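Local coordinates for protein L-threonine dehydrogenase (Flavobacterium frigidimaris, PDB 2YY7) that probably oxidises L-threonine at its 3-position, passing hydride to a bound NAD(+), as a UDP-galactose 4-epimerase-like short-chain dehydrogenase, at residues 169-174 and 212-217; 185-190 and 245-250. All blocks are in the same frame, centred on the assembly; numbering follows the deposited sequence.

Interaction 1: 169-174 and 212-217. With NAD (nicotinamide-adenine-dinucleotide), chain E.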
loop_
_atom_site.group_PDB
_atom_site.type_symbol
_atom_site.label_atom_id
_atom_site.label_comp_id
_atom_site.label_asym_id
_atom_site.label_seq_id
_atom_site.Cartn_x
_atom_site.Cartn_y
_atom_site.Cartn_z
ATOM N N ARG A 169 -12.687 -5.949 6.591
ATOM C CA ARG A 169 -12.916 -5.319 5.303
ATOM C C ARG A 169 -14.424 -5.301 5.040
ATOM O O ARG A 169 -14.955 -6.189 4.373
ATOM C CB ARG A 169 -12.178 -6.104 4.206
ATOM C CG ARG A 169 -10.648 -6.107 4.353
ATOM C CD ARG A 169 -10.002 -7.196 3.478
ATOM N NE ARG A 169 -8.540 -7.201 3.568
ATOM C CZ ARG A 169 -7.776 -8.263 3.314
ATOM N NH1 ARG A 169 -8.329 -9.416 2.949
ATOM N NH2 ARG A 169 -6.458 -8.181 3.439
ATOM N N TYR A 170 -15.119 -4.298 5.581
ATOM C CA TYR A 170 -16.572 -4.199 5.386
ATOM C C TYR A 170 -16.970 -4.173 3.911
ATOM O O TYR A 170 -16.327 -3.504 3.101
ATOM C CB TYR A 170 -17.152 -2.894 5.943
ATOM C CG TYR A 170 -17.071 -2.602 7.426
ATOM C CD1 TYR A 170 -17.567 -3.491 8.382
ATOM C CD2 TYR A 170 -16.602 -1.366 7.862
ATOM C CE1 TYR A 170 -17.597 -3.137 9.747
ATOM C CE2 TYR A 170 -16.630 -1.008 9.203
ATOM C CZ TYR A 170 -17.125 -1.889 10.138
ATOM O OH TYR A 170 -17.135 -1.497 11.460
ATOM N N PRO A 171 -18.025 -4.912 3.537
ATOM C CA PRO A 171 -18.432 -4.855 2.132
ATOM C C PRO A 171 -19.333 -3.608 2.072
ATOM O O PRO A 171 -19.320 -2.809 3.006
ATOM C CB PRO A 171 -19.202 -6.164 1.934
ATOM C CG PRO A 171 -19.722 -6.480 3.286
ATOM C CD PRO A 171 -18.579 -6.107 4.199
ATOM N N GLY A 172 -20.091 -3.416 0.998
ATOM C CA GLY A 172 -20.965 -2.250 0.939
ATOM C C GLY A 172 -22.006 -2.342 2.047
ATOM O O GLY A 172 -22.697 -3.356 2.151
ATOM N N LEU A 173 -22.131 -1.299 2.868
ATOM C CA LEU A 173 -23.087 -1.319 3.981
ATOM C C LEU A 173 -24.402 -0.585 3.725
ATOM O O LEU A 173 -24.433 0.470 3.092
ATOM C CB LEU A 173 -22.436 -0.756 5.254
ATOM C CG LEU A 173 -21.178 -1.450 5.777
ATOM C CD1 LEU A 173 -20.872 -0.930 7.177
ATOM C CD2 LEU A 173 -21.375 -2.961 5.813
ATOM N N ILE A 174 -25.483 -1.144 4.259
ATOM C CA ILE A 174 -26.824 -0.598 4.080
ATOM C C ILE A 174 -27.490 -0.258 5.417
ATOM O O ILE A 174 -27.542 -1.091 6.321
ATOM C CB ILE A 174 -27.687 -1.618 3.306
ATOM C CG1 ILE A 174 -27.013 -1.919 1.959
ATOM C CG2 ILE A 174 -29.098 -1.076 3.094
ATOM C CD1 ILE A 174 -27.375 -3.270 1.360
ATOM N N PRO A 212 -20.513 -7.270 -3.108
ATOM C CA PRO A 212 -20.605 -7.819 -1.749
ATOM C C PRO A 212 -21.270 -6.746 -0.890
ATOM O O PRO A 212 -20.812 -5.597 -0.860
ATOM C CB PRO A 212 -19.145 -8.020 -1.346
ATOM C CG PRO A 212 -18.409 -8.079 -2.659
ATOM C CD PRO A 212 -19.108 -7.029 -3.466
ATOM N N MET A 213 -22.340 -7.116 -0.193
ATOM C CA MET A 213 -23.063 -6.171 0.648
ATOM C C MET A 213 -23.338 -6.754 2.027
ATOM O O MET A 213 -23.212 -7.962 2.236
ATOM C CB MET A 213 -24.395 -5.802 -0.015
ATOM C CG MET A 213 -24.260 -5.073 -1.346
ATOM S SD MET A 213 -24.065 -3.293 -1.156
ATOM C CE MET A 213 -24.415 -2.736 -2.831
ATOM N N MET A 214 -23.715 -5.884 2.959
ATOM C CA MET A 214 -24.031 -6.296 4.318
ATOM C C MET A 214 -24.960 -5.281 4.977
ATOM O O MET A 214 -24.800 -4.072 4.794
ATOM C CB MET A 214 -22.747 -6.431 5.145
ATOM C CG MET A 214 -22.982 -6.904 6.577
ATOM S SD MET A 214 -21.435 -7.148 7.467
ATOM C CE MET A 214 -20.831 -8.663 6.670
ATOM N N TYR A 215 -25.941 -5.771 5.729
ATOM C CA TYR A 215 -26.865 -4.889 6.431
ATOM C C TYR A 215 -26.097 -4.335 7.632
ATOM O O TYR A 215 -25.288 -5.050 8.232
ATOM C CB TYR A 215 -28.096 -5.670 6.909
ATOM C CG TYR A 215 -29.256 -4.790 7.323
ATOM C CD1 TYR A 215 -30.190 -5.231 8.259
ATOM C CD2 TYR A 215 -29.439 -3.529 6.754
ATOM C CE1 TYR A 215 -31.276 -4.442 8.618
ATOM C CE2 TYR A 215 -30.527 -2.731 7.107
ATOM C CZ TYR A 215 -31.440 -3.196 8.039
ATOM O OH TYR A 215 -32.509 -2.417 8.398
ATOM N N MET A 216 -26.346 -3.077 7.990
ATOM C CA MET A 216 -25.626 -2.448 9.105
ATOM C C MET A 216 -25.653 -3.224 10.428
ATOM O O MET A 216 -24.646 -3.276 11.138
ATOM C CB MET A 216 -26.141 -1.018 9.328
ATOM C CG MET A 216 -25.303 -0.184 10.305
ATOM S SD MET A 216 -23.605 0.116 9.737
ATOM C CE MET A 216 -23.896 1.354 8.457
ATOM N N ASP A 217 -26.790 -3.821 10.777
ATOM C CA ASP A 217 -26.871 -4.583 12.028
ATOM C C ASP A 217 -25.776 -5.647 12.087
ATOM O O ASP A 217 -25.195 -5.907 13.140
ATOM C CB ASP A 217 -28.231 -5.275 12.167
ATOM C CG ASP A 217 -29.369 -4.296 12.389
ATOM O OD1 ASP A 217 -30.464 -4.750 12.769
ATOM O OD2 ASP A 217 -29.178 -3.084 12.180
HETATM P PA NAD E . -19.231 8.401 6.914
HETATM O O1A NAD E . -20.707 8.204 6.917
HETATM O O2A NAD E . -18.699 9.229 5.800
HETATM O O5B NAD E . -18.722 8.884 8.333
HETATM C C5B NAD E . -17.469 9.482 8.497
HETATM C C4B NAD E . -17.503 10.383 9.707
HETATM O O4B NAD E . -16.167 10.826 9.953
HETATM C C3B NAD E . -18.397 11.625 9.481
HETATM O O3B NAD E . -19.362 11.782 10.536
HETATM C C2B NAD E . -17.379 12.768 9.378
HETATM O O2B NAD E . -17.893 13.998 9.858
HETATM C C1B NAD E . -16.220 12.224 10.227
HETATM N N9A NAD E . -14.946 12.904 9.955
HETATM C C8A NAD E . -14.447 13.253 8.700
HETATM N N7A NAD E . -13.273 13.877 8.880
HETATM C C5A NAD E . -13.026 13.901 10.209
HETATM C C6A NAD E . -11.982 14.452 10.936
HETATM N N6A NAD E . -11.038 15.143 10.332
HETATM N N1A NAD E . -11.999 14.360 12.303
HETATM C C2A NAD E . -13.039 13.723 12.964
HETATM N N3A NAD E . -14.103 13.193 12.260
HETATM C C4A NAD E . -14.076 13.302 10.892
HETATM O O3 NAD E . -18.511 6.977 6.738
HETATM P PN NAD E . -18.977 5.515 7.266
HETATM O O1N NAD E . -19.502 5.559 8.671
HETATM O O2N NAD E . -19.733 4.902 6.141
HETATM O O5D NAD E . -17.549 4.743 7.305
HETATM C C5D NAD E . -16.775 4.689 8.513
HETATM C C4D NAD E . -15.522 3.807 8.257
HETATM O O4D NAD E . -15.913 2.554 7.725
HETATM C C3D NAD E . -14.561 4.393 7.218
HETATM O O3D NAD E . -13.231 4.031 7.578
HETATM C C2D NAD E . -14.908 3.645 5.953
HETATM O O2D NAD E . -13.814 3.724 5.070
HETATM C C1D NAD E . -15.239 2.250 6.485
HETATM N N1N NAD E . -16.088 1.522 5.513
HETATM C C2N NAD E . -17.391 1.926 5.303
HETATM C C3N NAD E . -18.180 1.237 4.388
HETATM C C7N NAD E . -19.636 1.577 4.224
HETATM O O7N NAD E . -20.298 0.875 3.231
HETATM N N7N NAD E . -20.242 2.532 4.952
HETATM C C4N NAD E . -17.646 0.153 3.667
HETATM C C5N NAD E . -16.333 -0.260 3.910
HETATM C C6N NAD E . -15.553 0.435 4.813
#
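The Tyr170 ring has Leu173 CD1 over one face, shifted toward the rim, and the nicotinamide of NAD at its edge, in plane, Tyr170 CD2 lying 3.7 Å from NAD C6N. The second ring, Tyr215, stands oblique to the Ile174 carbonyl; its OH is bonded to Asp306 and Phe298 packs on it edge-to-face. Residues 172-174 and 212-215 pair as parallel strands of the Rossmann-fold sheet. Gly172 O accepts from Met214 N at 2.8 Å, nearly along the C=O axis, and Ile174 O takes Met216 N (2.9 Å) at the start of helix 216-228. Met213 SD sits 3.9 Å from Gly172 CA, where a CB would clash with it. Leu173 CD2 runs alongside Met214 CB (3.8 Å), while CD1 meets Met216 SD crosswise. An alanine in place of Leu173 would remove CG and both methyls and would probably loosen the packing of Tyr170, Met214 and Met216 beside the nicotinamide. Leu173 N donates to NAD O7N (2.9 Å, 155° at the hydrogen). That bond holds the carboxamide oxygen from the backbone and, with the Tyr170 edge, is likely to restrict rotation of the nicotinamide.

Interaction 2: 185-190 and 245-250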
loop_
_atom_site.group_PDB
_atom_site.type_symbol
_atom_site.label_atom_id
_atom_site.label_comp_id
_atom_site.label_asym_id
_atom_site.label_seq_id
_atom_site.Cartn_x
_atom_site.Cartn_y
_atom_site.Cartn_z
ATOM N N THR A 185 -21.156 1.835 -3.108
ATOM C CA THR A 185 -22.296 0.957 -2.878
ATOM C C THR A 185 -23.516 1.696 -2.329
ATOM O O THR A 185 -24.535 1.079 -2.016
ATOM C CB THR A 185 -21.909 -0.163 -1.889
ATOM O OG1 THR A 185 -21.332 0.415 -0.711
ATOM C CG2 THR A 185 -20.892 -1.104 -2.518
ATOM N N ASP A 186 -23.419 3.018 -2.222
ATOM C CA ASP A 186 -24.505 3.824 -1.676
ATOM C C ASP A 186 -25.857 3.681 -2.381
ATOM O O ASP A 186 -26.891 4.018 -1.802
ATOM C CB ASP A 186 -24.092 5.298 -1.645
ATOM C CG ASP A 186 -22.951 5.569 -0.669
ATOM O OD1 ASP A 186 -22.382 4.605 -0.108
ATOM O OD2 ASP A 186 -22.624 6.752 -0.462
ATOM N N TYR A 187 -25.863 3.176 -3.612
ATOM C CA TYR A 187 -27.126 3.020 -4.333
ATOM C C TYR A 187 -28.064 2.060 -3.599
ATOM O O TYR A 187 -29.283 2.181 -3.707
ATOM C CB TYR A 187 -26.898 2.498 -5.760
ATOM C CG TYR A 187 -26.936 0.990 -5.871
ATOM C CD1 TYR A 187 -25.779 0.226 -5.717
ATOM C CD2 TYR A 187 -28.145 0.318 -6.080
ATOM C CE1 TYR A 187 -25.825 -1.173 -5.767
ATOM C CE2 TYR A 187 -28.201 -1.078 -6.124
ATOM C CZ TYR A 187 -27.037 -1.813 -5.967
ATOM O OH TYR A 187 -27.092 -3.191 -5.993
ATOM N N ALA A 188 -27.490 1.105 -2.865
ATOM C CA ALA A 188 -28.279 0.113 -2.133
ATOM C C ALA A 188 -29.045 0.725 -0.960
ATOM O O ALA A 188 -29.891 0.070 -0.350
ATOM C CB ALA A 188 -27.379 -1.021 -1.645
ATOM N N VAL A 189 -28.718 1.971 -0.633
ATOM C CA VAL A 189 -29.400 2.693 0.430
ATOM C C VAL A 189 -30.375 3.653 -0.252
ATOM O O VAL A 189 -31.567 3.667 0.050
ATOM C CB VAL A 189 -28.405 3.495 1.300
ATOM C CG1 VAL A 189 -29.162 4.361 2.313
ATOM C CG2 VAL A 189 -27.472 2.534 2.024
ATOM N N ASP A 190 -29.858 4.435 -1.194
ATOM C CA ASP A 190 -30.667 5.403 -1.928
ATOM C C ASP A 190 -31.922 4.781 -2.547
ATOM O O ASP A 190 -33.007 5.362 -2.495
ATOM C CB ASP A 190 -29.827 6.046 -3.032
ATOM C CG ASP A 190 -28.750 6.964 -2.489
ATOM O OD1 ASP A 190 -27.896 7.404 -3.288
ATOM O OD2 ASP A 190 -28.759 7.247 -1.273
ATOM N N MET A 245 -23.905 -10.763 2.155
ATOM C CA MET A 245 -24.666 -10.869 0.911
ATOM C C MET A 245 -23.890 -10.435 -0.323
ATOM O O MET A 245 -22.839 -9.807 -0.234
ATOM C CB MET A 245 -25.913 -9.983 0.957
ATOM C CG MET A 245 -26.680 -9.973 2.254
ATOM S SD MET A 245 -28.010 -8.758 2.127
ATOM C CE MET A 245 -27.135 -7.246 2.571
ATOM N N SER A 246 -24.462 -10.760 -1.476
ATOM C CA SER A 246 -23.934 -10.390 -2.783
ATOM C C SER A 246 -25.164 -10.366 -3.670
ATOM O O SER A 246 -25.913 -11.348 -3.735
ATOM C CB SER A 246 -22.918 -11.417 -3.309
ATOM O OG SER A 246 -21.610 -11.159 -2.814
ATOM N N PHE A 247 -25.395 -9.230 -4.318
ATOM C CA PHE A 247 -26.542 -9.072 -5.196
ATOM C C PHE A 247 -26.324 -7.952 -6.204
ATOM O O PHE A 247 -25.417 -7.137 -6.059
ATOM C CB PHE A 247 -27.816 -8.816 -4.367
ATOM C CG PHE A 247 -27.766 -7.567 -3.499
ATOM C CD1 PHE A 247 -27.885 -6.296 -4.062
ATOM C CD2 PHE A 247 -27.634 -7.674 -2.117
ATOM C CE1 PHE A 247 -27.877 -5.144 -3.257
ATOM C CE2 PHE A 247 -27.623 -6.531 -1.298
ATOM C CZ PHE A 247 -27.744 -5.264 -1.874
ATOM N N THR A 248 -27.154 -7.932 -7.239
ATOM C CA THR A 248 -27.083 -6.920 -8.284
ATOM C C THR A 248 -28.210 -5.922 -8.057
ATOM O O THR A 248 -29.111 -6.165 -7.252
ATOM C CB THR A 248 -27.312 -7.543 -9.675
ATOM O OG1 THR A 248 -28.606 -8.160 -9.696
ATOM C CG2 THR A 248 -26.252 -8.590 -9.993
ATOM N N PRO A 249 -28.167 -4.776 -8.751
ATOM C CA PRO A 249 -29.237 -3.793 -8.576
ATOM C C PRO A 249 -30.575 -4.416 -8.985
ATOM O O PRO A 249 -31.599 -4.183 -8.341
ATOM C CB PRO A 249 -28.811 -2.659 -9.500
ATOM C CG PRO A 249 -27.312 -2.709 -9.389
ATOM C CD PRO A 249 -27.032 -4.193 -9.488
ATOM N N THR A 250 -30.557 -5.220 -10.049
ATOM C CA THR A 250 -31.774 -5.875 -10.524
ATOM C C THR A 250 -32.389 -6.704 -9.403
ATOM O O THR A 250 -33.603 -6.662 -9.181
ATOM C CB THR A 250 -31.498 -6.813 -11.729
ATOM O OG1 THR A 250 -30.977 -6.054 -12.824
ATOM C CG2 THR A 250 -32.784 -7.502 -12.177
HETATM O O HOH W 1 -24.807 -4.559 -6.339
#
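Beside the Rossmann-fold sheet, the first turn of helix 187-197 meets a strand-to-helix junction in which Thr248 is the N-cap of helix 249-257. Thr248 caps a backbone N with its side chain and its own N donates to the carboxylate of Glu251, the reciprocal pattern of a capping box, with Pro249 as the first helical residue. Tyr187 carries the contact. Its chi1 of 91° is away from a staggered value, and the ring reaches across to the junction with its hydroxyl leading. Tyr187 and Pro249 cross at about a right angle: Pro249 CG, oblique to the ring, comes to 3.5 Å from Tyr187 CZ, and Pro249 CB lies 3.8 Å from Tyr187 CE2. Tyr187 OH also lies 3.4 Å from Pro249 N, a tertiary nitrogen with no hydrogen to share, so this approach is plain packing.

Phe247 is turned differently. Its CG occupies the crowded position between the backbone N and the carbonyl carbon (chi1 60°), which swings the ring toward helix 187-197 and presents its edge. Tyr187 OH stands near the plane of that ring, 3.5 Å from Phe247 CE1, and Ala188 CB reaches the same rim more loosely, 4.3 Å from Phe247 CZ. Met245 CE lies in plane at another part of the edge. Met213 of the neighbouring strand packs against Tyr187, Ala188 and Phe247, while Tyr201 and Cys203 of strand 200-203 also touch the tyrosine. The polar tip of Tyr187 is buried, and one water satisfies it: Tyr187 OH donates in the plane of its ring to the water oxygen at 2.7 Å, and that water donates in turn to Phe247 O, also at 2.7 Å.

In the fold
From the N terminus the segments come in the order 169-174, 185-190, 212-217, 245-250, so the two contacts cross rather than nest. Interaction 1 closes a loop of 37 residues when strand 211-215 returns beside the end of strand 164-174; that loop contains helix 187-197, which begins in 185-190. Interaction 2 closes a longer loop of 54 residues by bringing strand 245-247 and helix 249-257 up to this helix. The contacts meet where Met213 N probably bonds to Met245 O and where Gly172 CA packs on Thr185 OG1. Together they tie the nicotinamide end of the Rossmann sheet to its antiparallel edge and to helices 187-197 and 249-257.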